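Local coordinates for DNA protection during starvation protein (Halobacterium salinarum, PDB 1TJO) that probably protects DNA from oxidative damage by oxidising ferrous iron with hydrogen peroxide and storing it as ferric mineral inside a hollow twelve-subunit shell, at residues A[29-32]-A[33-37]; A[70-73]-A[74-78]; A[159-162]-A[163-166]. One frame throughout, in Å; residues are numbered along the deposited sequence.

Contact 1. Residues A[29-32]-A[33-37]; sequences QCVD and ALNAD
Two well-formed backbone bonds join 29-32 to 33-37: Leu-34 N gives its hydrogen to Cys-30 O at 2.9 Å, and Asn-35 N gives its own to Val-31 O, also at 2.9 Å. They are successive i to i+4 rungs of helix 24-54, one of the long helices of the ferritin-like bundle of this Dps subunit. On either side of them the ladder is looser. Ala-36 N reaches Asp-32 O only weakly, at 3.3 Å, and Ala-33 N divides two weak bonds between Gln-29 O and Cys-30 O, so that the Cys-30 carbonyl accepts from two successive amides.

Leucine suits position 34 because its branch can both lie on its own helix and meet the neighbouring ones. With CG beside the backbone N (chi1 -66°), it folds back over the preceding turn and brings Leu-34 CG to 3.3 Å from Cys-30 O, while the side chain also packs on Val-85 of helix 60-87 and Leu-152 of helix 146-169. Ala-33 has just a methyl group to place, which fits against His-136 and Leu-139 of helix 115-142.

Asparagine at 35 offers a donor and an acceptor in a buried place: ND2 bonds to Val-91 O and OD1 takes the N-H of His-93, so both polar ends are satisfied by the loop after helix 60-87. These bonds probably hold chi1 at its unstaggered -112°. Beside this amide Val-31 points the same way, its CG1 methyl 4.2 Å from Asn-35 ND2.

Contact 2. Residues A[70-73]-A[74-78]; sequences AAET and AEEVA
Glu-72 and Glu-76 run side by side one turn apart, and the closest approach of their side chains joins a methylene to a carboxylate: Glu-76 OE2 lies 3.4 Å from Glu-72 CG. The two acid groups are turned 30° from each other, with Glu-72 OE1 and Glu-76 OE2 separated by 4.0 Å. Such like charges would be expected to repel; glutamate is tolerable here because both residues are exposed and solvent can screen them. Glu-72 holds CG anti to the backbone N (chi1 178°), whereas Glu-76 keeps CG beside its own N and bends back over the previous turn, its CD 3.5 Å from Glu-72 O.

A second pair, on another side of the helix, is less polar. Val-77 CG2 rests 3.3 Å from Thr-73 O, the same oxygen that accepts the Val-77 N-H at 3.0 Å. Threonine fits its place by offering a methyl for packing and a hydroxyl, OG1, that bonds weakly to Glu-69 O within the helix.

Beneath these side chains runs the regular backbone ladder of helix 60-87, a member of the ferritin-like helical bundle. Glu-75 N meets Ala-71 O at 2.8 Å, and Ala-74 N meets Ala-70 O at 3.0 Å. The small alanines let neighbouring helices come near: Ala-71 touches Lys-49 of helix 24-54, and Ala-70 touches Asp-162 of helix 146-169. Glu-75, implicated in iron nucleation, stretches outward to a subunit interface, where OE2 is hydrogen-bonded to Tyr-45 OH of a second subunit and its carboxylate comes close to Glu-75 of that subunit.

Contact 3. Residues A[159-162]-A[163-166]; sequences LEDD and AHHI
Asp-162 O receives the N-H of Ile-166 at 3.1 Å, a backbone bond of helix 146-169 in the ferritin-like bundle. Asp-162 CB lies 3.2 Å from Ala-163 N, and the side chain packs on Phe-66 and Tyr-126. Ile-166 CG1 also lies 3.6 Å from Asp-162 O. Ala-163 N bonds to Leu-159 O at 2.9 Å; the small Ala-163 methyl suits a buried position touching Tyr-126 and, on a third subunit, Leu-20.

With CG anti to the backbone N (chi1 -164°), Asp-161 leans its carboxylate toward the His-165 ring one turn on, at 81° to the ring plane. OD2 lies in that plane, off the ring edge, and OD1 is 3.5 Å from His-165 NE2, though the ring sits doubtfully close to the Asp-161 carbonyl. The nearly parallel Phe-66 ring meets His-165 too, and Arg-61 of a fourth subunit packs on it. With an alanine in place of His-165 the imidazole is gone, which would probably leave the Asp-161 carboxylate without its nitrogen neighbour and Phe-66 without its ring partner.

The adjoining His-164 is implicated in iron translocation. The nearby acid might favour a protonated His-165, though Arg-61 of the fourth subunit would probably counter this.

How the contacts relate
Along the chain the three contacts come in series, on helix 24-54, helix 60-87 and helix 146-169 of one ferritin-like bundle. Contacts 2 and 3, with centres about 12 Å apart, pack directly: Val-77 CG2 lies 3.4 Å from Leu-159 CD1, and Asp-162 sits against Thr-73. Contact 1 touches neither; its centre is about 17 Å from that of contact 2 and about 22 Å from that of contact 3, which lies on the opposite side of the chain's centre. Contact 1 is mostly buried within its own subunit and touches no other chain, whereas contacts 2 and 3 carry Glu-75 and His-164, linked to iron nucleation and translocation, to subunit interfaces of the dodecamer.

Contact 1. Residues A[29-32]-A[33-37]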
loop_
_atom_site.group_PDB
_atom_site.type_symbol
_atom_site.label_atom_id
_atom_site.label_comp_id
_atom_site.label_asym_id
_atom_site.label_seq_id
_atom_site.Cartn_x
_atom_site.Cartn_y
_atom_site.Cartn_z
ATOM N N GLN A 29 -24.259 28.530 22.705
ATOM C CA GLN A 29 -25.413 27.995 21.967
ATOM C C GLN A 29 -25.043 26.768 21.154
ATOM O O GLN A 29 -25.749 25.774 21.167
ATOM C CB GLN A 29 -25.998 29.050 21.035
ATOM C CG GLN A 29 -26.666 30.157 21.789
ATOM C CD GLN A 29 -27.127 31.293 20.879
ATOM O OE1 GLN A 29 -28.122 31.158 20.170
ATOM N NE2 GLN A 29 -26.396 32.400 20.887
ATOM N N CYS A 30 -23.902 26.851 20.491
ATOM C CA CYS A 30 -23.380 25.728 19.731
ATOM C C CYS A 30 -23.029 24.565 20.655
ATOM O O CYS A 30 -23.336 23.452 20.347
ATOM C CB CYS A 30 -22.171 26.149 18.913
ATOM S SG CYS A 30 -22.631 27.017 17.362
ATOM N N VAL A 31 -22.362 24.819 21.781
ATOM C CA VAL A 31 -21.935 23.748 22.672
ATOM C C VAL A 31 -23.123 23.024 23.262
ATOM O O VAL A 31 -23.110 21.833 23.386
ATOM C CB VAL A 31 -21.002 24.272 23.762
ATOM C CG1 VAL A 31 -20.886 23.306 24.944
ATOM C CG2 VAL A 31 -19.677 24.594 23.181
ATOM N N ASP A 32 -24.169 23.753 23.634
ATOM C CA ASP A 32 -25.382 23.127 24.153
ATOM C C ASP A 32 -25.921 22.096 23.180
ATOM O O ASP A 32 -26.298 20.958 23.574
ATOM C CB ASP A 32 -26.466 24.181 24.443
ATOM C CG ASP A 32 -26.128 25.087 25.633
ATOM O OD1 ASP A 32 -25.115 24.852 26.342
ATOM O OD2 ASP A 32 -26.859 26.065 25.927
ATOM N N ALA A 33 -25.869 22.450 21.902
ATOM C CA ALA A 33 -26.383 21.578 20.857
ATOM C C ALA A 33 -25.455 20.387 20.636
ATOM O O ALA A 33 -25.910 19.249 20.614
ATOM C CB ALA A 33 -26.547 22.330 19.601
ATOM N N LEU A 34 -24.163 20.655 20.485
ATOM C CA LEU A 34 -23.199 19.605 20.211
ATOM C C LEU A 34 -23.143 18.577 21.372
ATOM O O LEU A 34 -23.027 17.378 21.135
ATOM C CB LEU A 34 -21.817 20.210 19.973
ATOM C CG LEU A 34 -21.673 21.074 18.705
ATOM C CD1 LEU A 34 -20.401 21.830 18.762
ATOM C CD2 LEU A 34 -21.713 20.205 17.489
ATOM N N ASN A 35 -23.162 19.037 22.607
ATOM C CA ASN A 35 -23.094 18.125 23.766
ATOM C C ASN A 35 -24.306 17.211 23.834
ATOM O O ASN A 35 -24.220 16.015 24.191
ATOM C CB ASN A 35 -22.930 18.909 25.085
ATOM C CG ASN A 35 -21.574 18.681 25.730
ATOM O OD1 ASN A 35 -20.860 17.727 25.353
ATOM N ND2 ASN A 35 -21.211 19.527 26.690
ATOM N N ALA A 36 -25.462 17.766 23.470
ATOM C CA ALA A 36 -26.680 16.966 23.467
ATOM C C ALA A 36 -26.566 15.862 22.401
ATOM O O ALA A 36 -26.922 14.690 22.654
ATOM C CB ALA A 36 -27.881 17.888 23.210
ATOM N N ASP A 37 -26.043 16.239 21.234
ATOM C CA ASP A 37 -25.766 15.311 20.129
ATOM C C ASP A 37 -24.765 14.272 20.545
ATOM O O ASP A 37 -24.959 13.113 20.303
ATOM C CB ASP A 37 -25.245 16.012 18.887
ATOM C CG ASP A 37 -26.299 16.801 18.179
ATOM O OD1 ASP A 37 -27.512 16.533 18.436
ATOM O OD2 ASP A 37 -25.986 17.722 17.363
#

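Contact 2. Residues A[70-73]-A[74-78]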
loop_
_atom_site.group_PDB
_atom_site.type_symbol
_atom_site.label_atom_id
_atom_site.label_comp_id
_atom_site.label_asym_id
_atom_site.label_seq_id
_atom_site.Cartn_x
_atom_site.Cartn_y
_atom_site.Cartn_z
ATOM N N ALA A 70 -20.977 0.613 11.422
ATOM C CA ALA A 70 -21.898 1.668 11.878
ATOM C C ALA A 70 -21.440 2.210 13.227
ATOM O O ALA A 70 -21.494 3.407 13.469
ATOM C CB ALA A 70 -23.309 1.199 11.973
ATOM N N ALA A 71 -20.999 1.334 14.119
ATOM C CA ALA A 71 -20.505 1.772 15.410
ATOM C C ALA A 71 -19.234 2.595 15.255
ATOM O O ALA A 71 -19.031 3.599 15.959
ATOM C CB ALA A 71 -20.245 0.576 16.312
ATOM N N GLU A 72 -18.348 2.180 14.351
ATOM C CA GLU A 72 -17.122 2.952 14.133
ATOM C C GLU A 72 -17.466 4.354 13.635
ATOM O O GLU A 72 -16.847 5.333 14.032
ATOM C CB GLU A 72 -16.223 2.234 13.122
ATOM C CG GLU A 72 -14.951 2.946 12.769
ATOM C CD GLU A 72 -14.102 2.089 11.831
ATOM O OE1 GLU A 72 -14.163 2.281 10.585
ATOM O OE2 GLU A 72 -13.396 1.200 12.344
ATOM N N THR A 73 -18.488 4.442 12.781
ATOM C CA THR A 73 -18.937 5.738 12.261
ATOM C C THR A 73 -19.443 6.570 13.419
ATOM O O THR A 73 -19.103 7.733 13.533
ATOM C CB THR A 73 -19.996 5.522 11.175
ATOM O OG1 THR A 73 -19.324 5.035 10.026
ATOM C CG2 THR A 73 -20.688 6.826 10.765
ATOM N N ALA A 74 -20.254 5.992 14.296
ATOM C CA ALA A 74 -20.797 6.737 15.383
ATOM C C ALA A 74 -19.721 7.204 16.323
ATOM O O ALA A 74 -19.758 8.333 16.808
ATOM C CB ALA A 74 -21.778 5.891 16.149
ATOM N N GLU A 75 -18.702 6.356 16.523
ATOM C CA GLU A 75 -17.573 6.699 17.380
ATOM C C GLU A 75 -16.822 7.917 16.824
ATOM O O GLU A 75 -16.439 8.835 17.569
ATOM C CB GLU A 75 -16.649 5.503 17.501
ATOM C CG GLU A 75 -15.701 5.653 18.670
ATOM C CD GLU A 75 -14.429 4.839 18.535
ATOM O OE1 GLU A 75 -14.248 4.084 17.512
ATOM O OE2 GLU A 75 -13.609 4.948 19.479
ATOM N N GLU A 76 -16.652 7.927 15.498
ATOM C CA GLU A 76 -15.959 8.989 14.812
ATOM C C GLU A 76 -16.752 10.302 14.889
ATOM O O GLU A 76 -16.180 11.367 15.062
ATOM C CB GLU A 76 -15.663 8.585 13.353
ATOM C CG GLU A 76 -14.427 7.679 13.286
ATOM C CD GLU A 76 -14.312 6.777 12.046
ATOM O OE1 GLU A 76 -15.118 6.894 11.086
ATOM O OE2 GLU A 76 -13.382 5.930 12.038
ATOM N N VAL A 77 -18.067 10.232 14.725
ATOM C CA VAL A 77 -18.894 11.417 14.834
ATOM C C VAL A 77 -18.860 11.962 16.269
ATOM O O VAL A 77 -18.714 13.143 16.469
ATOM C CB VAL A 77 -20.331 11.102 14.380
ATOM C CG1 VAL A 77 -21.256 12.264 14.722
ATOM C CG2 VAL A 77 -20.350 10.770 12.906
ATOM N N ALA A 78 -18.931 11.085 17.255
ATOM C CA ALA A 78 -18.824 11.492 18.651
ATOM C C ALA A 78 -17.528 12.199 18.923
ATOM O O ALA A 78 -17.505 13.211 19.604
ATOM C CB ALA A 78 -18.897 10.296 19.513
#

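Contact 3. Residues A[159-162]-A[163-166]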
loop_
_atom_site.group_PDB
_atom_site.type_symbol
_atom_site.label_atom_id
_atom_site.label_comp_id
_atom_site.label_asym_id
_atom_site.label_seq_id
_atom_site.Cartn_x
_atom_site.Cartn_y
_atom_site.Cartn_z
ATOM N N LEU A 159 -24.440 9.298 9.017
ATOM C CA LEU A 159 -25.488 8.750 9.897
ATOM C C LEU A 159 -26.728 8.426 9.075
ATOM O O LEU A 159 -27.358 7.374 9.302
ATOM C CB LEU A 159 -25.779 9.724 11.032
ATOM C CG LEU A 159 -24.732 9.839 12.134
ATOM C CD1 LEU A 159 -23.322 9.697 11.697
ATOM C CD2 LEU A 159 -24.957 11.152 12.910
ATOM N N GLU A 160 -27.063 9.272 8.105
ATOM C CA GLU A 160 -28.219 8.991 7.222
ATOM C C GLU A 160 -27.981 7.745 6.404
ATOM O O GLU A 160 -28.906 6.947 6.186
ATOM C CB GLU A 160 -28.622 10.183 6.351
ATOM C CG GLU A 160 -29.181 11.374 7.157
ATOM C CD GLU A 160 -29.977 12.344 6.294
ATOM O OE1 GLU A 160 -30.338 11.982 5.150
ATOM O OE2 GLU A 160 -30.235 13.480 6.760
ATOM N N ASP A 161 -26.756 7.548 5.928
ATOM C CA ASP A 161 -26.506 6.358 5.152
ATOM C C ASP A 161 -26.730 5.120 5.991
ATOM O O ASP A 161 -27.369 4.136 5.552
ATOM C CB ASP A 161 -25.081 6.360 4.625
ATOM C CG ASP A 161 -24.884 5.353 3.501
ATOM O OD1 ASP A 161 -23.907 4.586 3.558
ATOM O OD2 ASP A 161 -25.705 5.227 2.571
ATOM N N ASP A 162 -26.220 5.110 7.216
ATOM C CA ASP A 162 -26.442 3.933 8.061
ATOM C C ASP A 162 -27.896 3.724 8.477
ATOM O O ASP A 162 -28.374 2.609 8.510
ATOM C CB ASP A 162 -25.584 4.017 9.316
ATOM C CG ASP A 162 -24.127 3.853 9.015
ATOM O OD1 ASP A 162 -23.863 3.238 7.952
ATOM O OD2 ASP A 162 -23.220 4.233 9.761
ATOM N N ALA A 163 -28.615 4.813 8.756
ATOM C CA ALA A 163 -30.049 4.717 9.051
ATOM C C ALA A 163 -30.815 4.106 7.885
ATOM O O ALA A 163 -31.684 3.252 8.057
ATOM C CB ALA A 163 -30.611 6.066 9.382
ATOM N N HIS A 164 -30.472 4.545 6.699
ATOM C CA HIS A 164 -31.068 4.025 5.463
ATOM C C HIS A 164 -30.779 2.523 5.292
ATOM O O HIS A 164 -31.677 1.784 4.878
ATOM C CB HIS A 164 -30.576 4.836 4.262
ATOM C CG HIS A 164 -30.851 4.190 2.960
ATOM N ND1 HIS A 164 -29.870 3.565 2.223
ATOM C CD2 HIS A 164 -32.010 4.010 2.291
ATOM C CE1 HIS A 164 -30.415 3.057 1.131
ATOM N NE2 HIS A 164 -31.712 3.307 1.151
ATOM N N HIS A 165 -29.568 2.062 5.604
ATOM C CA HIS A 165 -29.240 0.650 5.498
ATOM C C HIS A 165 -30.137 -0.149 6.425
ATOM O O HIS A 165 -30.654 -1.195 6.068
ATOM C CB HIS A 165 -27.780 0.393 5.880
ATOM C CG HIS A 165 -26.826 0.659 4.784
ATOM N ND1 HIS A 165 -25.972 -0.312 4.299
ATOM C CD2 HIS A 165 -26.526 1.796 4.124
ATOM C CE1 HIS A 165 -25.211 0.220 3.357
ATOM N NE2 HIS A 165 -25.522 1.498 3.234
ATOM N N ILE A 166 -30.329 0.348 7.632
ATOM C CA ILE A 166 -31.220 -0.358 8.574
ATOM C C ILE A 166 -32.633 -0.434 8.055
ATOM O O ILE A 166 -33.275 -1.518 8.125
ATOM C CB ILE A 166 -31.144 0.264 10.007
ATOM C CG1 ILE A 166 -29.770 0.020 10.619
ATOM C CG2 ILE A 166 -32.297 -0.246 10.918
ATOM C CD1 ILE A 166 -29.478 0.839 11.851
#